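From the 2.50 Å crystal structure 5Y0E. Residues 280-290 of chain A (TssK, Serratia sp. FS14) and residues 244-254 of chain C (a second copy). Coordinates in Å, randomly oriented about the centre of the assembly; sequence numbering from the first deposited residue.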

ATOM      1  N   ARG A 280     -17.261 -17.716   1.941  1.00 38.28           N
ATOM      2  CA  ARG A 280     -17.181 -16.754   3.037  1.00 37.46           C
ATOM      3  C   ARG A 280     -15.775 -16.544   3.595  1.00 35.84           C
ATOM      4  O   ARG A 280     -15.568 -15.678   4.427  1.00 34.71           O
ATOM      5  CB  ARG A 280     -18.114 -17.160   4.180  1.00 35.06           C
ATOM      6  CG  ARG A 280     -19.561 -17.137   3.845  1.00 34.71           C
ATOM      7  CD  ARG A 280     -19.940 -15.851   3.209  1.00 33.06           C
ATOM      8  NE  ARG A 280     -21.326 -15.803   2.796  1.00 29.45           N
ATOM      9  CZ  ARG A 280     -21.842 -14.817   2.089  1.00 31.31           C
ATOM     10  NH1 ARG A 280     -21.083 -13.821   1.717  1.00 37.86           N
ATOM     11  NH2 ARG A 280     -23.112 -14.821   1.743  1.00 37.21           N
ATOM     12  N   THR A 281     -14.807 -17.332   3.165  1.00 38.61           N
ATOM     13  CA  THR A 281     -13.462 -17.260   3.702  1.00 35.93           C
ATOM     14  C   THR A 281     -12.561 -17.961   2.711  1.00 37.66           C
ATOM     15  O   THR A 281     -13.024 -18.837   1.989  1.00 48.74           O
ATOM     16  CB  THR A 281     -13.384 -17.913   5.091  1.00 39.38           C
ATOM     17  OG1 THR A 281     -12.090 -17.712   5.666  1.00 43.83           O
ATOM     18  CG2 THR A 281     -13.642 -19.380   5.017  1.00 41.05           C
ATOM     19  N   PRO A 282     -11.303 -17.568   2.605  1.00 37.42           N
ATOM     20  CA  PRO A 282     -10.438 -18.176   1.597  1.00 38.28           C
ATOM     21  C   PRO A 282     -10.300 -19.669   1.800  1.00 43.25           C
ATOM     22  O   PRO A 282     -10.138 -20.173   2.912  1.00 42.64           O
ATOM     23  CB  PRO A 282      -9.104 -17.466   1.801  1.00 34.07           C
ATOM     24  CG  PRO A 282      -9.458 -16.209   2.425  1.00 38.47           C
ATOM     25  CD  PRO A 282     -10.639 -16.459   3.289  1.00 38.21           C
ATOM     26  N   GLU A 283     -10.344 -20.370   0.705  1.00 45.03           N
ATOM     27  CA  GLU A 283     -10.264 -21.805   0.738  1.00 50.13           C
ATOM     28  C   GLU A 283      -9.105 -22.216  -0.146  1.00 53.33           C
ATOM     29  O   GLU A 283      -8.907 -21.660  -1.225  1.00 51.68           O
ATOM     30  CB  GLU A 283     -11.604 -22.392   0.299  1.00 53.97           C
ATOM     31  CG  GLU A 283     -11.580 -23.744  -0.318  1.00 59.96           C
ATOM     32  CD  GLU A 283     -12.963 -24.156  -0.776  1.00 66.03           C
ATOM     33  OE1 GLU A 283     -13.300 -23.907  -1.954  1.00 66.46           O
ATOM     34  OE2 GLU A 283     -13.719 -24.713   0.051  1.00 70.17           O
ATOM     35  N   GLY A 284      -8.324 -23.152   0.333  1.00 53.66           N
ATOM     36  CA  GLY A 284      -7.158 -23.569  -0.404  1.00 55.82           C
ATOM     37  C   GLY A 284      -5.920 -22.813   0.007  1.00 62.62           C
ATOM     38  O   GLY A 284      -5.902 -22.007   0.945  1.00 61.11           O
ATOM     39  N   ARG A 285      -4.845 -23.107  -0.715  1.00 64.03           N
ATOM     40  CA  ARG A 285      -3.584 -22.420  -0.494  1.00 60.46           C
ATOM     41  C   ARG A 285      -3.697 -20.980  -0.968  1.00 53.69           C
ATOM     42  O   ARG A 285      -4.152 -20.716  -2.083  1.00 51.76           O
ATOM     43  CB  ARG A 285      -2.452 -23.138  -1.233  1.00 66.99           C
ATOM     44  CG  ARG A 285      -2.236 -24.601  -0.850  1.00 73.00           C
ATOM     45  CD  ARG A 285      -1.325 -25.334  -1.866  1.00 86.39           C
ATOM     46  NE  ARG A 285      -1.969 -25.581  -3.163  1.00 91.17           N
ATOM     47  CZ  ARG A 285      -1.317 -25.811  -4.304  1.00 89.46           C
ATOM     48  NH1 ARG A 285       0.007 -25.820  -4.325  1.00 88.98           N
ATOM     49  NH2 ARG A 285      -1.988 -26.028  -5.428  1.00 92.91           N
ATOM     50  N   LEU A 286      -3.285 -20.047  -0.123  1.00 49.38           N
ATOM     51  CA  LEU A 286      -3.193 -18.662  -0.544  1.00 43.53           C
ATOM     52  C   LEU A 286      -2.069 -18.480  -1.550  1.00 42.83           C
ATOM     53  O   LEU A 286      -1.052 -19.156  -1.480  1.00 46.78           O
ATOM     54  CB  LEU A 286      -2.944 -17.766   0.650  1.00 41.46           C
ATOM     55  CG  LEU A 286      -4.234 -17.701   1.435  1.00 41.47           C
ATOM     56  CD1 LEU A 286      -4.111 -16.836   2.666  1.00 39.38           C
ATOM     57  CD2 LEU A 286      -5.253 -17.151   0.477  1.00 39.39           C
ATOM     58  N   PRO A 287      -2.237 -17.584  -2.503  1.00 37.80           N
ATOM     59  CA  PRO A 287      -1.133 -17.246  -3.399  1.00 41.43           C
ATOM     60  C   PRO A 287       0.024 -16.618  -2.626  1.00 40.92           C
ATOM     61  O   PRO A 287      -0.181 -15.784  -1.758  1.00 43.02           O
ATOM     62  CB  PRO A 287      -1.773 -16.252  -4.373  1.00 36.18           C
ATOM     63  CG  PRO A 287      -3.194 -16.480  -4.247  1.00 35.74           C
ATOM     64  CD  PRO A 287      -3.460 -16.873  -2.858  1.00 36.85           C
ATOM     65  N   VAL A 288       1.243 -17.037  -2.938  1.00 40.33           N
ATOM     66  CA  VAL A 288       2.433 -16.618  -2.212  1.00 42.60           C
ATOM     67  C   VAL A 288       3.327 -15.814  -3.143  1.00 40.48           C
ATOM     68  O   VAL A 288       3.666 -16.275  -4.233  1.00 41.06           O
ATOM     69  CB  VAL A 288       3.200 -17.812  -1.625  1.00 40.31           C
ATOM     70  CG1 VAL A 288       4.498 -17.319  -1.021  1.00 40.98           C
ATOM     71  CG2 VAL A 288       2.364 -18.532  -0.567  1.00 35.48           C
ATOM     72  N   TYR A 289       3.711 -14.614  -2.714  1.00 39.55           N
ATOM     73  CA  TYR A 289       4.610 -13.797  -3.520  1.00 37.67           C
ATOM     74  C   TYR A 289       5.866 -14.570  -3.877  1.00 38.99           C
ATOM     75  O   TYR A 289       6.514 -15.161  -3.018  1.00 39.87           O
ATOM     76  CB  TYR A 289       4.998 -12.522  -2.779  1.00 37.48           C
ATOM     77  CG  TYR A 289       5.866 -11.642  -3.616  1.00 36.81           C
ATOM     78  CD1 TYR A 289       5.326 -10.911  -4.660  1.00 37.66           C
ATOM     79  CD2 TYR A 289       7.228 -11.548  -3.384  1.00 37.30           C
ATOM     80  CE1 TYR A 289       6.104 -10.122  -5.436  1.00 37.15           C
ATOM     81  CE2 TYR A 289       8.002 -10.765  -4.163  1.00 37.54           C
ATOM     82  CZ  TYR A 289       7.438 -10.046  -5.181  1.00 36.30           C
ATOM     83  OH  TYR A 289       8.207  -9.258  -5.970  1.00 37.25           O
ATOM     84  N   ASP A 290       6.204 -14.560  -5.151  1.00 38.55           N
ATOM     85  CA  ASP A 290       7.416 -15.193  -5.642  1.00 39.83           C
ATOM     86  C   ASP A 290       8.065 -14.185  -6.567  1.00 41.05           C
ATOM     87  O   ASP A 290       7.568 -13.937  -7.671  1.00 46.10           O
ATOM     88  CB  ASP A 290       7.121 -16.512  -6.363  1.00 39.72           C
ATOM     89  CG  ASP A 290       8.372 -17.277  -6.741  1.00 41.37           C
ATOM     90  OD1 ASP A 290       9.454 -16.701  -6.815  1.00 45.19           O
ATOM     91  OD2 ASP A 290       8.280 -18.479  -6.994  1.00 45.59           O
TER
ATOM     92  N   HIS C 244      -6.884  -9.821   7.209  1.00 32.87           N
ATOM     93  CA  HIS C 244      -5.594 -10.065   7.812  1.00 35.60           C
ATOM     94  C   HIS C 244      -5.092 -11.485   7.607  1.00 36.02           C
ATOM     95  O   HIS C 244      -3.899 -11.722   7.773  1.00 36.81           O
ATOM     96  CB  HIS C 244      -5.654  -9.645   9.282  1.00 33.31           C
ATOM     97  CG  HIS C 244      -5.723  -8.161   9.431  1.00 34.91           C
ATOM     98  ND1 HIS C 244      -6.909  -7.468   9.399  1.00 43.35           N
ATOM     99  CD2 HIS C 244      -4.750  -7.227   9.484  1.00 33.18           C
ATOM    100  CE1 HIS C 244      -6.666  -6.176   9.474  1.00 36.38           C
ATOM    101  NE2 HIS C 244      -5.365  -6.005   9.524  1.00 35.29           N
ATOM    102  N   LEU C 245      -5.943 -12.418   7.190  1.00 35.65           N
ATOM    103  CA  LEU C 245      -5.432 -13.703   6.739  1.00 34.52           C
ATOM    104  C   LEU C 245      -4.443 -13.535   5.593  1.00 34.38           C
ATOM    105  O   LEU C 245      -3.400 -14.185   5.567  1.00 34.48           O
ATOM    106  CB  LEU C 245      -6.588 -14.597   6.326  1.00 35.00           C
ATOM    107  CG  LEU C 245      -7.204 -15.421   7.462  1.00 36.76           C
ATOM    108  CD1 LEU C 245      -8.542 -15.974   7.047  1.00 37.00           C
ATOM    109  CD2 LEU C 245      -6.279 -16.521   7.937  1.00 35.20           C
ATOM    110  N   GLY C 246      -4.744 -12.646   4.652  1.00 34.74           N
ATOM    111  CA  GLY C 246      -3.810 -12.379   3.578  1.00 32.57           C
ATOM    112  C   GLY C 246      -2.568 -11.657   4.058  1.00 35.68           C
ATOM    113  O   GLY C 246      -1.445 -12.060   3.750  1.00 36.16           O
ATOM    114  N   GLN C 247      -2.759 -10.577   4.816  1.00 35.24           N
ATOM    115  CA  GLN C 247      -1.643  -9.801   5.338  1.00 33.47           C
ATOM    116  C   GLN C 247      -0.663 -10.688   6.078  1.00 33.27           C
ATOM    117  O   GLN C 247       0.528 -10.699   5.789  1.00 35.20           O
ATOM    118  CB  GLN C 247      -2.171  -8.701   6.250  1.00 34.12           C
ATOM    119  CG  GLN C 247      -1.254  -7.516   6.478  1.00 37.95           C
ATOM    120  CD  GLN C 247      -1.646  -6.749   7.709  1.00 37.37           C
ATOM    121  OE1 GLN C 247      -1.318  -7.152   8.796  1.00 38.30           O
ATOM    122  NE2 GLN C 247      -2.392  -5.674   7.550  1.00 35.96           N
ATOM    123  N   VAL C 248      -1.166 -11.496   6.994  1.00 36.03           N
ATOM    124  CA  VAL C 248      -0.271 -12.289   7.813  1.00 34.93           C
ATOM    125  C   VAL C 248       0.322 -13.437   7.021  1.00 39.24           C
ATOM    126  O   VAL C 248       1.429 -13.885   7.319  1.00 45.06           O
ATOM    127  CB  VAL C 248      -1.003 -12.766   9.082  1.00 33.58           C
ATOM    128  CG1 VAL C 248      -1.905 -13.942   8.781  1.00 39.13           C
ATOM    129  CG2 VAL C 248      -0.024 -13.123  10.144  1.00 34.81           C
ATOM    130  N   SER C 249      -0.374 -13.925   5.999  1.00 35.33           N
ATOM    131  CA  SER C 249       0.220 -14.955   5.161  1.00 35.99           C
ATOM    132  C   SER C 249       1.411 -14.407   4.401  1.00 37.91           C
ATOM    133  O   SER C 249       2.449 -15.062   4.284  1.00 37.74           O
ATOM    134  CB  SER C 249      -0.814 -15.501   4.185  1.00 39.72           C
ATOM    135  OG  SER C 249      -0.247 -16.500   3.363  1.00 41.26           O
ATOM    136  N   HIS C 250       1.262 -13.210   3.863  1.00 37.20           N
ATOM    137  CA  HIS C 250       2.377 -12.546   3.222  1.00 37.86           C
ATOM    138  C   HIS C 250       3.534 -12.357   4.198  1.00 38.77           C
ATOM    139  O   HIS C 250       4.678 -12.716   3.908  1.00 39.93           O
ATOM    140  CB  HIS C 250       1.897 -11.219   2.662  1.00 34.75           C
ATOM    141  CG  HIS C 250       2.870 -10.561   1.745  1.00 39.69           C
ATOM    142  ND1 HIS C 250       3.232 -11.101   0.534  1.00 41.48           N
ATOM    143  CD2 HIS C 250       3.555  -9.401   1.861  1.00 40.55           C
ATOM    144  CE1 HIS C 250       4.095 -10.299  -0.059  1.00 40.21           C
ATOM    145  NE2 HIS C 250       4.301  -9.259   0.722  1.00 38.54           N
ATOM    146  N   ALA C 251       3.246 -11.817   5.375  1.00 41.45           N
ATOM    147  CA  ALA C 251       4.298 -11.662   6.370  1.00 39.31           C
ATOM    148  C   ALA C 251       4.925 -12.996   6.724  1.00 39.63           C
ATOM    149  O   ALA C 251       6.126 -13.072   6.964  1.00 41.73           O
ATOM    150  CB  ALA C 251       3.752 -10.990   7.619  1.00 39.43           C
ATOM    151  N   TYR C 252       4.135 -14.059   6.742  1.00 41.18           N
ATOM    152  CA  TYR C 252       4.659 -15.368   7.108  1.00 41.09           C
ATOM    153  C   TYR C 252       5.629 -15.904   6.066  1.00 41.89           C
ATOM    154  O   TYR C 252       6.568 -16.620   6.412  1.00 43.11           O
ATOM    155  CB  TYR C 252       3.491 -16.331   7.317  1.00 40.43           C
ATOM    156  CG  TYR C 252       3.864 -17.751   7.665  1.00 39.83           C
ATOM    157  CD1 TYR C 252       4.101 -18.123   8.975  1.00 43.07           C
ATOM    158  CD2 TYR C 252       3.935 -18.728   6.689  1.00 42.08           C
ATOM    159  CE1 TYR C 252       4.430 -19.411   9.306  1.00 42.74           C
ATOM    160  CE2 TYR C 252       4.268 -20.024   7.008  1.00 42.98           C
ATOM    161  CZ  TYR C 252       4.511 -20.359   8.322  1.00 42.43           C
ATOM    162  OH  TYR C 252       4.826 -21.652   8.648  1.00 45.36           O
ATOM    163  N   HIS C 253       5.437 -15.554   4.801  1.00 41.10           N
ATOM    164  CA  HIS C 253       6.218 -16.141   3.730  1.00 40.24           C
ATOM    165  C   HIS C 253       7.386 -15.290   3.270  1.00 39.82           C
ATOM    166  O   HIS C 253       8.301 -15.825   2.652  1.00 42.69           O
ATOM    167  CB  HIS C 253       5.308 -16.452   2.547  1.00 38.51           C
ATOM    168  CG  HIS C 253       4.495 -17.681   2.758  1.00 41.71           C
ATOM    169  ND1 HIS C 253       3.170 -17.645   3.118  1.00 42.78           N
ATOM    170  CD2 HIS C 253       4.834 -18.988   2.711  1.00 40.80           C
ATOM    171  CE1 HIS C 253       2.723 -18.875   3.272  1.00 40.65           C
ATOM    172  NE2 HIS C 253       3.713 -19.707   3.025  1.00 38.33           N
ATOM    173  N   LEU C 254       7.394 -14.004   3.581  1.00 40.85           N
ATOM    174  CA  LEU C 254       8.479 -13.132   3.163  1.00 41.43           C
ATOM    175  C   LEU C 254       9.805 -13.558   3.767  1.00 43.32           C
ATOM    176  O   LEU C 254       9.902 -13.876   4.947  1.00 45.03           O
ATOM    177  CB  LEU C 254       8.181 -11.699   3.567  1.00 39.85           C
ATOM    178  CG  LEU C 254       7.348 -10.873   2.594  1.00 43.91           C
ATOM    179  CD1 LEU C 254       7.049  -9.520   3.188  1.00 41.81           C
ATOM    180  CD2 LEU C 254       8.044 -10.722   1.271  1.00 40.95           C
TER
HETATM  181  O   HOH W   1       0.852 -15.739   1.217  1.00 48.86           O
HETATM  182  O   HOH W   2       7.291 -14.640  -0.383  1.00 41.17           O
HETATM  183  O   HOH W   3       2.852 -13.751   0.081  1.00 49.85           O

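What holds an extended segment of one TssK copy against a helix of another when no direct hydrogen bond joins them? Apolar packing and three bridging waters do the work, over about 355 Å² of buried surface summed from both sides. Residues 280-290 of chain A form no regular helix or strand, while the chain C stretch is helical through His C253, continuing a helix that begins earlier in the chain. Leu C245, Ser C249 and His C253, spaced four apart, all direct their CA-to-CB bonds toward chain A, as successive turns of one helix face should.

How do the leucines fill the first part of the contact? Leu A286 adopts the m,t rotamer, with its CA-to-CB bond toward the helix, and this carries CD1 to 3.9 Å from Ser C249 CB and 4.0 Å from Leu C245 O. A small serine leaves the helix surface low here. Leu C245 O already accepts the helical bond from Ser C249 N at 3.1 Å, so the methyl meets a backbone whose polar needs are answered. Leu C245, also m,t, reaches the other way along the segment: its CD1 lies 4.3 Å from Pro A282 CD and 4.2 Å from Thr A281 OG1.

Why does the His C253 ring sit where it does? Its chi1 of -77° (m) brings ND1 back along the helix to donate a hydrogen bond to Ser C249 O at 2.9 Å. One face is thereby offered to Val A288, whose CG2 stands 3.8 Å from the centroid of the His C253 ring, only 7° off the ring normal, in a CH-pi contact. With chi1 t, the valine uses both branches: CG1 also approaches His C253 CB at 3.8 Å, so a branched residue suits this place.

How do Tyr A289 and His C250 meet without stacking? Tyr A289 starts toward the helix, but its t rotamer leads the phenol end away, so its CB makes the close approach, 3.6 Å from His C250 CE1 and near the plane of the imidazole. His C250, also t at chi1, leaves its CA sideways yet brings its ring end nearer to chain A.

What do the waters add? Water 3 accepts from Tyr A289 N at 3.0 Å and lies 2.7 Å from His C250 ND1, while water 1 donates to Pro A287 O at 3.1 Å and hydrogen-bonds Ser C249 OG at 2.5 Å. Water 2 donates to Tyr A289 O at 2.8 Å and, weakly, to His C253 O at 3.4 Å.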